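Local coordinates for protein EmrA (Aquifex aeolicus, PDB 4TKO) that acts as the periplasmic adaptor of a multidrug efflux pump of the major facilitator superfamily, and probably helps carry xenobiotics across the cell envelope, at residues K268-G273 against V344-T349; F25-K30 against K218-I223; L125-Y130 against E145-N150; G228-R233 against P246-V251. All coordinates share one frame; numbering follows the deposited sequence.

The four contacts sample an elongated adaptor from its beta-barrel end to near the far tip of its helical hairpin. Contact 4 is the buried one, a bulged pair of strands held by backbone hydrogen bonds, and contact 2, partly buried, abuts it: L222 packs on F248 and A247. Contact 2 replaces strand pairing with a ring wedged against a turn, plus an ion pair on its more exposed side. Contact 1 reaches the same curled sheet as contact 4, but at a strand end where a loop and clustered positive charges meet. Contact 3 lies on the surface, its centre about 149 Å from that of contact 1, and rests on helix-to-helix side-chain packing with one indole hydrogen bond.

Contact 1 of 4, residues K268-G273 against V344-T349; sequences KGVKVG and VEIRRT
At the beta-barrel end of the adaptor a loop lies across a strand end: 268-273, between strands 256-263 and 275-280, meets 344-349 where strand 342-347 runs out, and the two paths cross almost at right angles. Packing is closest at G269. Having no side chain, it lets its backbone come within 4.4 Å, CA to CA, of R348. Its carbonyl O takes the N-H of T349 at 2.9 Å from N to O, a bent bond (131° at the hydrogen) whose donor sits above the carbonyl plane. The same oxygen faces the CA-H of R348, with 3.4 Å between CA and O, so it draws on two neighbouring residues at once. On the inward side, V270 CG1 rests 4.2 Å from I346 CG2; both residues are buried, and I346 also leans on L262 of strand 256-263.

The outer side is looser and charged. R348 has CG anti to its carbonyl carbon (chi1 -69°) and runs out straight as far as NE, passing beside the backbone N of G269, which lies near the guanidinium edge. K268 bends at its last torsion and brings NZ over one face, off-centre, 3.5 Å from NH2 of R348. These like charges make no bond; weak hydrogen bonds from NH1 to I5 O and from NH2 to K266 O probably ease the repulsion. K271 NZ stops short, 4.1 Å from OG1 of T349, the last modelled residue. The T349 hydroxyl has its hydrogen bond with ND2 of N274.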
loop_
_atom_site.group_PDB
_atom_site.type_symbol
_atom_site.label_atom_id
_atom_site.label_comp_id
_atom_site.label_asym_id
_atom_site.label_seq_id
_atom_site.Cartn_x
_atom_site.Cartn_y
_atom_site.Cartn_z
ATOM N N LYS A 268 -15.733 2.178 66.403
ATOM C CA LYS A 268 -15.394 1.152 67.391
ATOM C C LYS A 268 -15.183 -0.247 66.801
ATOM O O LYS A 268 -14.063 -0.762 66.797
ATOM C CB LYS A 268 -16.478 1.091 68.480
ATOM C CG LYS A 268 -17.361 2.342 68.559
ATOM C CD LYS A 268 -18.127 2.413 69.886
ATOM C CE LYS A 268 -19.226 3.480 69.857
ATOM N NZ LYS A 268 -20.530 2.918 69.403
ATOM N N GLY A 269 -16.245 -0.856 66.289
ATOM C CA GLY A 269 -16.167 -2.245 65.868
ATOM C C GLY A 269 -16.032 -2.468 64.375
ATOM O O GLY A 269 -16.287 -3.571 63.879
ATOM N N VAL A 270 -15.625 -1.417 63.662
ATOM C CA VAL A 270 -15.526 -1.446 62.208
ATOM C C VAL A 270 -14.185 -2.011 61.728
ATOM O O VAL A 270 -13.141 -1.759 62.320
ATOM C CB VAL A 270 -15.711 -0.046 61.627
ATOM C CG1 VAL A 270 -15.481 -0.060 60.128
ATOM C CG2 VAL A 270 -17.093 0.485 61.948
ATOM N N LYS A 271 -14.210 -2.751 60.631
ATOM C CA LYS A 271 -13.019 -3.467 60.221
ATOM C C LYS A 271 -13.086 -3.937 58.763
ATOM O O LYS A 271 -14.160 -4.224 58.235
ATOM C CB LYS A 271 -12.810 -4.645 61.173
ATOM C CG LYS A 271 -11.749 -5.641 60.751
ATOM C CD LYS A 271 -12.376 -7.007 60.461
ATOM C CE LYS A 271 -13.232 -7.505 61.622
ATOM N NZ LYS A 271 -13.989 -8.726 61.231
ATOM N N VAL A 272 -11.934 -3.991 58.105
ATOM C CA VAL A 272 -11.889 -4.467 56.732
ATOM C C VAL A 272 -12.597 -5.805 56.630
ATOM O O VAL A 272 -12.374 -6.705 57.438
ATOM C CB VAL A 272 -10.444 -4.614 56.209
ATOM C CG1 VAL A 272 -10.440 -5.371 54.901
ATOM C CG2 VAL A 272 -9.795 -3.249 56.044
ATOM N N GLY A 273 -13.470 -5.918 55.642
ATOM C CA GLY A 273 -14.211 -7.142 55.415
ATOM C C GLY A 273 -15.676 -7.008 55.775
ATOM O O GLY A 273 -16.511 -7.811 55.342
ATOM N N VAL A 344 -24.957 5.868 54.816
ATOM C CA VAL A 344 -24.251 4.594 54.814
ATOM C C VAL A 344 -24.242 3.940 56.171
ATOM O O VAL A 344 -24.041 4.609 57.173
ATOM C CB VAL A 344 -22.802 4.745 54.332
ATOM C CG1 VAL A 344 -21.968 3.526 54.711
ATOM C CG2 VAL A 344 -22.780 4.903 52.849
ATOM N N GLU A 345 -24.470 2.628 56.196
ATOM C CA GLU A 345 -24.460 1.874 57.444
ATOM C C GLU A 345 -23.405 0.794 57.372
ATOM O O GLU A 345 -23.423 -0.035 56.459
ATOM C CB GLU A 345 -25.834 1.266 57.731
ATOM C CG GLU A 345 -26.919 2.320 57.976
ATOM C CD GLU A 345 -28.246 1.720 58.425
ATOM O OE1 GLU A 345 -28.301 0.488 58.600
ATOM O OE2 GLU A 345 -29.228 2.479 58.606
ATOM N N ILE A 346 -22.470 0.792 58.315
ATOM C CA ILE A 346 -21.461 -0.266 58.325
ATOM C C ILE A 346 -21.651 -1.188 59.525
ATOM O O ILE A 346 -21.977 -0.746 60.627
ATOM C CB ILE A 346 -20.039 0.294 58.335
ATOM C CG1 ILE A 346 -19.901 1.420 57.316
ATOM C CG2 ILE A 346 -19.054 -0.791 57.997
ATOM C CD1 ILE A 346 -18.500 2.010 57.250
ATOM N N ARG A 347 -21.408 -2.453 59.308
ATOM C CA ARG A 347 -21.587 -3.448 60.325
ATOM C C ARG A 347 -20.417 -3.569 61.282
ATOM O O ARG A 347 -19.313 -3.861 60.902
ATOM C CB ARG A 347 -21.867 -4.777 59.658
ATOM C CG ARG A 347 -22.041 -5.934 60.601
ATOM C CD ARG A 347 -23.137 -5.698 61.613
ATOM N NE ARG A 347 -24.087 -6.786 61.607
ATOM C CZ ARG A 347 -24.472 -7.456 62.674
ATOM N NH1 ARG A 347 -23.995 -7.148 63.856
ATOM N NH2 ARG A 347 -25.342 -8.434 62.543
ATOM N N ARG A 348 -20.691 -3.336 62.562
ATOM C CA ARG A 348 -19.696 -3.536 63.609
ATOM C C ARG A 348 -19.513 -5.022 63.938
ATOM O O ARG A 348 -20.307 -5.860 63.523
ATOM C CB ARG A 348 -20.087 -2.766 64.864
ATOM C CG ARG A 348 -20.007 -1.270 64.709
ATOM C CD ARG A 348 -20.116 -0.606 66.063
ATOM N NE ARG A 348 -19.952 0.838 65.999
ATOM C CZ ARG A 348 -20.968 1.698 65.990
ATOM N NH1 ARG A 348 -22.214 1.239 66.040
ATOM N NH2 ARG A 348 -20.738 3.007 65.931
ATOM N N THR A 349 -18.462 -5.349 64.680
ATOM C CA THR A 349 -18.232 -6.733 65.087
ATOM C C THR A 349 -17.884 -6.834 66.571
ATOM O O THR A 349 -18.041 -7.890 67.186
ATOM C CB THR A 349 -17.112 -7.375 64.265
ATOM O OG1 THR A 349 -17.343 -7.127 62.874
ATOM C CG2 THR A 349 -17.075 -8.875 64.516
#

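Contact 2 of 4, residues F25-K30 against K218-I223; sequences FRVSGK and KDTVLI
F25 and D219 both turn CG anti to their carbonyl carbons and beside their backbone N (chi1 -63° and -74°), which brings the edge of the phenyl ring up to the turn and the carboxylate out toward R26. L222, with CG anti to N, swings CD2 over the ring, while the backbone itself sets CB there. That CB stands over one face of F25, 3.9 Å from the ring centroid, in a CH-pi contact, and CD2 covers the same face, likewise off-centre. Carbonyl oxygens occupy the ring edge: T220 O is 3.3 Å from CE2 of F25, while D219 O lies in the ring plane by CD2. An edge of weakly positive C-H groups suits such oxygens.

The turn itself, a type I turn from K218 to V221, carries the chain out of helix 202-218 into strand 221-223. It therefore marks the joint at which the coiled-coil hairpin returns to the barrel-sandwich hybrid, the lipoyl-like domain of membrane fusion proteins. A49 and L51 of strand 47-51, the neighbour of 221-223, also pack against F25.

On the more exposed flank, R26 bends at chi3 (48°) and lays NH1 2.9 Å from OD2 of D219. The guanidinium and carboxylate planes are nearly perpendicular, and OD2 lies well out of the guanidinium plane; this salt bridge works through charge, with no N-H aimed at the oxygen. Beside it, V27 reaches in with the methyl in the crowded position between backbone N and carbonyl carbon, and this CG2 meets T220 CG2 at 4.1 Å.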
loop_
_atom_site.group_PDB
_atom_site.type_symbol
_atom_site.label_atom_id
_atom_site.label_comp_id
_atom_site.label_asym_id
_atom_site.label_seq_id
_atom_site.Cartn_x
_atom_site.Cartn_y
_atom_site.Cartn_z
ATOM N N PHE A 25 -9.199 13.682 20.641
ATOM C CA PHE A 25 -9.169 13.469 19.194
ATOM C C PHE A 25 -7.718 13.198 18.775
ATOM O O PHE A 25 -6.782 13.728 19.394
ATOM C CB PHE A 25 -9.719 14.691 18.439
ATOM C CG PHE A 25 -11.179 14.994 18.715
ATOM C CD1 PHE A 25 -11.547 15.737 19.820
ATOM C CD2 PHE A 25 -12.180 14.558 17.844
ATOM C CE1 PHE A 25 -12.889 16.019 20.080
ATOM C CE2 PHE A 25 -13.510 14.839 18.088
ATOM C CZ PHE A 25 -13.867 15.570 19.207
ATOM N N ARG A 26 -7.525 12.377 17.742
ATOM C CA ARG A 26 -6.174 12.087 17.256
ATOM C C ARG A 26 -5.728 13.155 16.267
ATOM O O ARG A 26 -4.577 13.196 15.850
ATOM C CB ARG A 26 -6.100 10.694 16.634
ATOM C CG ARG A 26 -6.630 9.576 17.552
ATOM C CD ARG A 26 -6.493 8.206 16.923
ATOM N NE ARG A 26 -5.157 8.007 16.366
ATOM C CZ ARG A 26 -4.913 7.511 15.153
ATOM N NH1 ARG A 26 -5.918 7.147 14.366
ATOM N NH2 ARG A 26 -3.665 7.369 14.725
ATOM N N VAL A 27 -6.642 14.046 15.923
ATOM C CA VAL A 27 -6.318 15.213 15.116
ATOM C C VAL A 27 -6.869 16.473 15.788
ATOM O O VAL A 27 -7.738 16.400 16.670
ATOM C CB VAL A 27 -6.898 15.108 13.671
ATOM C CG1 VAL A 27 -6.294 13.943 12.934
ATOM C CG2 VAL A 27 -8.401 14.976 13.707
ATOM N N SER A 28 -6.382 17.629 15.359
ATOM C CA SER A 28 -6.913 18.882 15.857
ATOM C C SER A 28 -8.056 19.365 14.969
ATOM O O SER A 28 -8.231 18.889 13.853
ATOM C CB SER A 28 -5.812 19.943 15.937
ATOM O OG SER A 28 -5.357 20.289 14.646
ATOM N N GLY A 29 -8.835 20.315 15.473
ATOM C CA GLY A 29 -9.944 20.834 14.709
ATOM C C GLY A 29 -10.921 21.595 15.567
ATOM O O GLY A 29 -10.677 21.774 16.754
ATOM N N LYS A 30 -12.016 22.046 14.954
ATOM C CA LYS A 30 -13.056 22.824 15.628
ATOM C C LYS A 30 -14.213 21.921 16.000
ATOM O O LYS A 30 -14.800 21.271 15.126
ATOM C CB LYS A 30 -13.566 23.970 14.732
ATOM C CG LYS A 30 -14.551 24.897 15.425
ATOM C CD LYS A 30 -15.095 25.989 14.524
ATOM C CE LYS A 30 -15.076 27.342 15.218
ATOM N NZ LYS A 30 -13.755 28.027 14.967
ATOM N N LYS A 218 -11.665 10.238 9.426
ATOM C CA LYS A 218 -12.358 9.330 10.328
ATOM C C LYS A 218 -12.093 9.699 11.803
ATOM O O LYS A 218 -12.955 9.518 12.663
ATOM C CB LYS A 218 -11.932 7.881 10.029
ATOM C CG LYS A 218 -12.516 6.836 10.965
ATOM C CD LYS A 218 -12.177 5.428 10.499
ATOM C CE LYS A 218 -12.230 4.437 11.655
ATOM N NZ LYS A 218 -11.231 4.761 12.723
ATOM N N ASP A 219 -10.909 10.236 12.085
ATOM C CA ASP A 219 -10.549 10.604 13.451
ATOM C C ASP A 219 -11.230 11.878 13.943
ATOM O O ASP A 219 -11.005 12.309 15.090
ATOM C CB ASP A 219 -9.030 10.774 13.584
ATOM C CG ASP A 219 -8.289 9.451 13.573
ATOM O OD1 ASP A 219 -8.856 8.440 14.077
ATOM O OD2 ASP A 219 -7.137 9.437 13.052
ATOM N N THR A 220 -12.046 12.489 13.089
ATOM C CA THR A 220 -12.729 13.709 13.494
ATOM C C THR A 220 -13.952 13.354 14.325
ATOM O O THR A 220 -14.543 14.224 14.964
ATOM C CB THR A 220 -13.138 14.587 12.305
ATOM O OG1 THR A 220 -13.936 13.824 11.395
ATOM C CG2 THR A 220 -11.910 15.123 11.580
ATOM N N VAL A 221 -14.323 12.079 14.342
ATOM C CA VAL A 221 -15.352 11.662 15.273
ATOM C C VAL A 221 -14.753 10.933 16.463
ATOM O O VAL A 221 -14.169 9.869 16.333
ATOM C CB VAL A 221 -16.413 10.765 14.617
ATOM C CG1 VAL A 221 -17.470 10.393 15.648
ATOM C CG2 VAL A 221 -17.071 11.483 13.445
ATOM N N LEU A 222 -14.907 11.532 17.629
ATOM C CA LEU A 222 -14.486 10.931 18.883
ATOM C C LEU A 222 -15.411 9.801 19.344
ATOM O O LEU A 222 -16.513 10.061 19.819
ATOM C CB LEU A 222 -14.418 12.023 19.953
ATOM C CG LEU A 222 -13.995 11.577 21.342
ATOM C CD1 LEU A 222 -12.712 10.754 21.278
ATOM C CD2 LEU A 222 -13.801 12.782 22.218
ATOM N N ILE A 223 -14.974 8.550 19.230
ATOM C CA ILE A 223 -15.831 7.451 19.672
ATOM C C ILE A 223 -15.293 6.853 20.959
ATOM O O ILE A 223 -14.103 6.971 21.245
ATOM C CB ILE A 223 -15.976 6.337 18.605
ATOM C CG1 ILE A 223 -14.730 5.471 18.531
ATOM C CG2 ILE A 223 -16.289 6.930 17.247
ATOM C CD1 ILE A 223 -14.884 4.306 17.585
#

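Contact 3 of 4, residues L125-Y130 against E145-N150; sequences LDWERY and EEVDTN
Helices 102-135 and 141-156 run antiparallel near the tip of the long hairpin, their short segments crossing at -151° with axes 9.2 Å apart. Apolar packing centres on V147, which points at the partner helix and divides its two methyls between two residues. CG1, anti to the backbone N, presses on the backbone of W127 at 3.5 Å from CA and also meets CD1 of the indole at 3.8 Å. CG2 goes to Y130, where it sits squarely over the ring, 4.0 Å from the centroid and 9° off the normal, a CH-pi contact with the side chains crossing at about a right angle. The ring of F144 meets that of W127, and F144 also touches Y130.

The polar part is a single hydrogen bond. With CG anti to its backbone N, W127 lies alongside D148, both side chains pointing the same way, and NE1 donates to OD2 at 3.2 Å. The bond is fairly straight (157°); OD2 lies in the indole plane and accepts through its anti lone pair, away from the other carboxylate oxygen. K152 makes a long, weak ion pair with the same OD2.

The directional N-H bond, with OD2 in the indole plane, probably helps to fix the turn of the ring. An indole donor and a lysine near one oxygen would both be expected to stabilise D148 in its charged form on this surface-lying part of the hairpin.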
loop_
_atom_site.group_PDB
_atom_site.type_symbol
_atom_site.label_atom_id
_atom_site.label_comp_id
_atom_site.label_asym_id
_atom_site.label_seq_id
_atom_site.Cartn_x
_atom_site.Cartn_y
_atom_site.Cartn_z
ATOM N N LEU A 125 40.579 -30.068 -67.501
ATOM C CA LEU A 125 41.320 -31.260 -67.884
ATOM C C LEU A 125 41.308 -31.476 -69.402
ATOM O O LEU A 125 42.345 -31.750 -69.999
ATOM C CB LEU A 125 40.759 -32.487 -67.162
ATOM C CG LEU A 125 40.898 -32.370 -65.642
ATOM C CD1 LEU A 125 40.561 -33.685 -64.980
ATOM C CD2 LEU A 125 42.289 -31.878 -65.222
ATOM N N ASP A 126 40.145 -31.350 -70.029
ATOM C CA ASP A 126 40.072 -31.508 -71.477
ATOM C C ASP A 126 41.017 -30.515 -72.126
ATOM O O ASP A 126 41.792 -30.873 -73.005
ATOM C CB ASP A 126 38.647 -31.309 -72.004
ATOM C CG ASP A 126 37.773 -32.540 -71.807
ATOM O OD1 ASP A 126 38.324 -33.649 -71.610
ATOM O OD2 ASP A 126 36.532 -32.395 -71.857
ATOM N N TRP A 127 40.956 -29.275 -71.655
ATOM C CA TRP A 127 41.807 -28.194 -72.134
ATOM C C TRP A 127 43.291 -28.565 -72.047
ATOM O O TRP A 127 44.000 -28.508 -73.054
ATOM C CB TRP A 127 41.518 -26.915 -71.338
ATOM C CG TRP A 127 41.982 -25.657 -72.006
ATOM C CD1 TRP A 127 41.266 -24.865 -72.875
ATOM C CD2 TRP A 127 43.263 -25.040 -71.861
ATOM N NE1 TRP A 127 42.035 -23.794 -73.277
ATOM C CE2 TRP A 127 43.270 -23.874 -72.666
ATOM C CE3 TRP A 127 44.420 -25.353 -71.132
ATOM C CZ2 TRP A 127 44.374 -23.030 -72.764
ATOM C CZ3 TRP A 127 45.521 -24.515 -71.223
ATOM C CH2 TRP A 127 45.489 -23.366 -72.036
ATOM N N GLU A 128 43.753 -28.942 -70.854
ATOM C CA GLU A 128 45.140 -29.394 -70.660
ATOM C C GLU A 128 45.536 -30.456 -71.675
ATOM O O GLU A 128 46.578 -30.362 -72.327
ATOM C CB GLU A 128 45.351 -29.967 -69.254
ATOM C CG GLU A 128 45.270 -28.963 -68.105
ATOM C CD GLU A 128 45.901 -29.499 -66.821
ATOM O OE1 GLU A 128 45.153 -29.895 -65.896
ATOM O OE2 GLU A 128 47.150 -29.524 -66.740
ATOM N N ARG A 129 44.690 -31.472 -71.789
ATOM C CA ARG A 129 44.918 -32.590 -72.683
ATOM C C ARG A 129 44.980 -32.114 -74.134
ATOM O O ARG A 129 46.009 -32.253 -74.795
ATOM C CB ARG A 129 43.818 -33.638 -72.478
ATOM C CG ARG A 129 43.654 -34.663 -73.584
ATOM C CD ARG A 129 42.462 -35.567 -73.291
ATOM N NE ARG A 129 42.222 -36.533 -74.360
ATOM C CZ ARG A 129 41.026 -37.023 -74.675
ATOM N NH1 ARG A 129 39.941 -36.642 -74.004
ATOM N NH2 ARG A 129 40.916 -37.889 -75.671
ATOM N N TYR A 130 43.887 -31.545 -74.626
ATOM C CA TYR A 130 43.829 -31.049 -75.997
ATOM C C TYR A 130 44.979 -30.079 -76.334
ATOM O O TYR A 130 45.439 -30.021 -77.470
ATOM C CB TYR A 130 42.489 -30.368 -76.249
ATOM C CG TYR A 130 41.375 -31.292 -76.682
ATOM C CD1 TYR A 130 40.709 -32.094 -75.767
ATOM C CD2 TYR A 130 40.963 -31.331 -78.010
ATOM C CE1 TYR A 130 39.676 -32.935 -76.174
ATOM C CE2 TYR A 130 39.933 -32.161 -78.424
ATOM C CZ TYR A 130 39.296 -32.960 -77.506
ATOM O OH TYR A 130 38.277 -33.780 -77.935
ATOM N N GLU A 145 40.775 -25.111 -79.774
ATOM C CA GLU A 145 40.183 -23.815 -79.488
ATOM C C GLU A 145 38.699 -24.024 -79.194
ATOM O O GLU A 145 38.088 -23.254 -78.454
ATOM C CB GLU A 145 40.404 -22.832 -80.646
ATOM C CG GLU A 145 39.371 -22.912 -81.758
ATOM C CD GLU A 145 39.836 -22.235 -83.044
ATOM O OE1 GLU A 145 41.067 -22.081 -83.239
ATOM O OE2 GLU A 145 38.965 -21.861 -83.860
ATOM N N GLU A 146 38.133 -25.087 -79.755
ATOM C CA GLU A 146 36.746 -25.453 -79.481
ATOM C C GLU A 146 36.537 -25.683 -77.980
ATOM O O GLU A 146 35.552 -25.233 -77.391
ATOM C CB GLU A 146 36.369 -26.704 -80.276
ATOM C CG GLU A 146 34.930 -27.159 -80.129
ATOM C CD GLU A 146 34.662 -28.463 -80.864
ATOM O OE1 GLU A 146 35.537 -28.897 -81.652
ATOM O OE2 GLU A 146 33.579 -29.055 -80.649
ATOM N N VAL A 147 37.484 -26.383 -77.372
ATOM C CA VAL A 147 37.515 -26.587 -75.929
ATOM C C VAL A 147 37.797 -25.266 -75.223
ATOM O O VAL A 147 37.091 -24.892 -74.294
ATOM C CB VAL A 147 38.589 -27.642 -75.538
ATOM C CG1 VAL A 147 38.946 -27.576 -74.048
ATOM C CG2 VAL A 147 38.125 -29.035 -75.937
ATOM N N ASP A 148 38.820 -24.561 -75.694
ATOM C CA ASP A 148 39.249 -23.303 -75.101
ATOM C C ASP A 148 38.118 -22.273 -74.971
ATOM O O ASP A 148 37.986 -21.620 -73.935
ATOM C CB ASP A 148 40.401 -22.707 -75.915
ATOM C CG ASP A 148 40.647 -21.244 -75.595
ATOM O OD1 ASP A 148 39.983 -20.382 -76.219
ATOM O OD2 ASP A 148 41.505 -20.958 -74.727
ATOM N N THR A 149 37.295 -22.116 -75.999
ATOM C CA THR A 149 36.273 -21.092 -75.907
ATOM C C THR A 149 35.079 -21.588 -75.102
ATOM O O THR A 149 34.341 -20.785 -74.531
ATOM C CB THR A 149 35.806 -20.599 -77.290
ATOM O OG1 THR A 149 34.915 -21.557 -77.879
ATOM C CG2 THR A 149 37.024 -20.301 -78.199
ATOM N N ASN A 150 34.888 -22.900 -75.035
ATOM C CA ASN A 150 33.899 -23.428 -74.101
ATOM C C ASN A 150 34.306 -23.148 -72.654
ATOM O O ASN A 150 33.460 -22.882 -71.801
ATOM C CB ASN A 150 33.693 -24.928 -74.286
ATOM C CG ASN A 150 32.800 -25.525 -73.201
ATOM O OD1 ASN A 150 31.801 -24.918 -72.801
ATOM N ND2 ASN A 150 33.169 -26.704 -72.705
#

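Contact 4 of 4, residues G228-R233 against P246-V251; sequences GVVAKR and PAFALV
Four backbone hydrogen bonds join strands 228-233 and 246-251 into an antiparallel pair interrupted by a classic beta bulge, in the region of the barrel-sandwich hybrid. V229 and V251 bond reciprocally: V229 N reaches V251 O at 3.0 Å along a lone pair, and V251 N returns to V229 O, also in the carbonyl plane. Beyond them the register slips by one residue, because A231 and K232 both face A249. A231 N gives to A249 O at 2.7 Å, and A249 N to K232 O at 3.0 Å; unlike the in-plane V229-V251 pair, both have the donor above the carbonyl plane.

Outward from this frame, V229 lies side by side with V251, CG2 against CB, on the face they share with K232 and A249. At the bulge the CB of A231 is turned toward the partner strand and meets V251 CG2.

The other face carries V230, R233, F248 and L250. R233 runs alongside F248, CD 3.5 Å from CE2, while its NE continues to a salt bridge with D37. V230 spreads its methyls between two neighbours: CG2 touches L250 CD1, and CG1 meets the edge of the F248 ring, 3.7 Å from CD2.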
loop_
_atom_site.group_PDB
_atom_site.type_symbol
_atom_site.label_atom_id
_atom_site.label_comp_id
_atom_site.label_asym_id
_atom_site.label_seq_id
_atom_site.Cartn_x
_atom_site.Cartn_y
_atom_site.Cartn_z
ATOM N N GLY A 228 -18.724 2.965 29.646
ATOM C CA GLY A 228 -18.405 3.783 30.801
ATOM C C GLY A 228 -19.328 4.974 30.953
ATOM O O GLY A 228 -20.264 5.136 30.158
ATOM N N VAL A 229 -19.091 5.801 31.973
ATOM C CA VAL A 229 -19.937 6.972 32.152
ATOM C C VAL A 229 -19.094 8.238 32.058
ATOM O O VAL A 229 -17.935 8.264 32.493
ATOM C CB VAL A 229 -20.708 6.934 33.505
ATOM C CG1 VAL A 229 -21.242 5.536 33.741
ATOM C CG2 VAL A 229 -19.818 7.298 34.638
ATOM N N VAL A 230 -19.676 9.285 31.487
ATOM C CA VAL A 230 -18.934 10.514 31.270
ATOM C C VAL A 230 -18.788 11.269 32.569
ATOM O O VAL A 230 -19.742 11.832 33.096
ATOM C CB VAL A 230 -19.597 11.412 30.228
ATOM C CG1 VAL A 230 -18.744 12.625 29.993
ATOM C CG2 VAL A 230 -19.774 10.650 28.944
ATOM N N ALA A 231 -17.559 11.277 33.067
ATOM C CA ALA A 231 -17.220 11.864 34.350
ATOM C C ALA A 231 -16.967 13.359 34.253
ATOM O O ALA A 231 -17.165 14.078 35.238
ATOM C CB ALA A 231 -15.995 11.158 34.932
ATOM N N LYS A 232 -16.510 13.813 33.083
ATOM C CA LYS A 232 -16.239 15.230 32.836
ATOM C C LYS A 232 -16.336 15.530 31.350
ATOM O O LYS A 232 -16.087 14.662 30.510
ATOM C CB LYS A 232 -14.852 15.637 33.361
ATOM C CG LYS A 232 -14.677 15.493 34.876
ATOM C CD LYS A 232 -14.356 16.829 35.561
ATOM C CE LYS A 232 -14.660 16.796 37.075
ATOM N NZ LYS A 232 -16.110 17.101 37.352
ATOM N N ARG A 233 -16.717 16.760 31.026
ATOM C CA ARG A 233 -16.690 17.225 29.648
ATOM C C ARG A 233 -15.941 18.541 29.557
ATOM O O ARG A 233 -16.341 19.537 30.148
ATOM C CB ARG A 233 -18.104 17.394 29.083
ATOM C CG ARG A 233 -18.099 18.094 27.741
ATOM C CD ARG A 233 -19.379 17.879 26.968
ATOM N NE ARG A 233 -20.465 18.689 27.507
ATOM C CZ ARG A 233 -20.652 19.974 27.230
ATOM N NH1 ARG A 233 -19.822 20.601 26.410
ATOM N NH2 ARG A 233 -21.662 20.631 27.784
ATOM N N PRO A 246 -7.487 16.537 26.085
ATOM C CA PRO A 246 -8.629 15.911 26.757
ATOM C C PRO A 246 -9.976 16.576 26.432
ATOM O O PRO A 246 -10.153 17.786 26.592
ATOM C CB PRO A 246 -8.290 16.081 28.238
ATOM C CG PRO A 246 -6.810 16.200 28.275
ATOM C CD PRO A 246 -6.476 16.997 27.050
ATOM N N ALA A 247 -10.922 15.761 25.988
ATOM C CA ALA A 247 -12.264 16.203 25.648
ATOM C C ALA A 247 -13.283 15.723 26.696
ATOM O O ALA A 247 -14.131 16.500 27.131
ATOM C CB ALA A 247 -12.645 15.700 24.253
ATOM N N PHE A 248 -13.210 14.441 27.066
ATOM C CA PHE A 248 -14.021 13.891 28.152
ATOM C C PHE A 248 -13.177 13.069 29.095
ATOM O O PHE A 248 -12.049 12.670 28.770
ATOM C CB PHE A 248 -15.161 12.995 27.641
ATOM C CG PHE A 248 -16.043 13.644 26.618
ATOM C CD1 PHE A 248 -15.631 13.751 25.297
ATOM C CD2 PHE A 248 -17.287 14.126 26.971
ATOM C CE1 PHE A 248 -16.444 14.347 24.360
ATOM C CE2 PHE A 248 -18.106 14.724 26.035
ATOM C CZ PHE A 248 -17.690 14.829 24.728
ATOM N N ALA A 249 -13.743 12.800 30.264
ATOM C CA ALA A 249 -13.242 11.738 31.120
ATOM C C ALA A 249 -14.274 10.599 31.186
ATOM O O ALA A 249 -15.456 10.838 31.398
ATOM C CB ALA A 249 -12.941 12.272 32.482
ATOM N N LEU A 250 -13.822 9.369 30.979
ATOM C CA LEU A 250 -14.710 8.221 31.009
ATOM C C LEU A 250 -14.362 7.318 32.169
ATOM O O LEU A 250 -13.200 6.984 32.373
ATOM C CB LEU A 250 -14.629 7.431 29.716
ATOM C CG LEU A 250 -15.929 6.737 29.330
ATOM C CD1 LEU A 250 -17.030 7.758 29.191
ATOM C CD2 LEU A 250 -15.740 5.985 28.035
ATOM N N VAL A 251 -15.381 6.930 32.928
ATOM C CA VAL A 251 -15.188 6.084 34.089
ATOM C C VAL A 251 -15.660 4.669 33.791
ATOM O O VAL A 251 -16.765 4.449 33.290
ATOM C CB VAL A 251 -15.944 6.639 35.313
ATOM C CG1 VAL A 251 -15.938 5.628 36.483
ATOM C CG2 VAL A 251 -15.340 7.963 35.730
#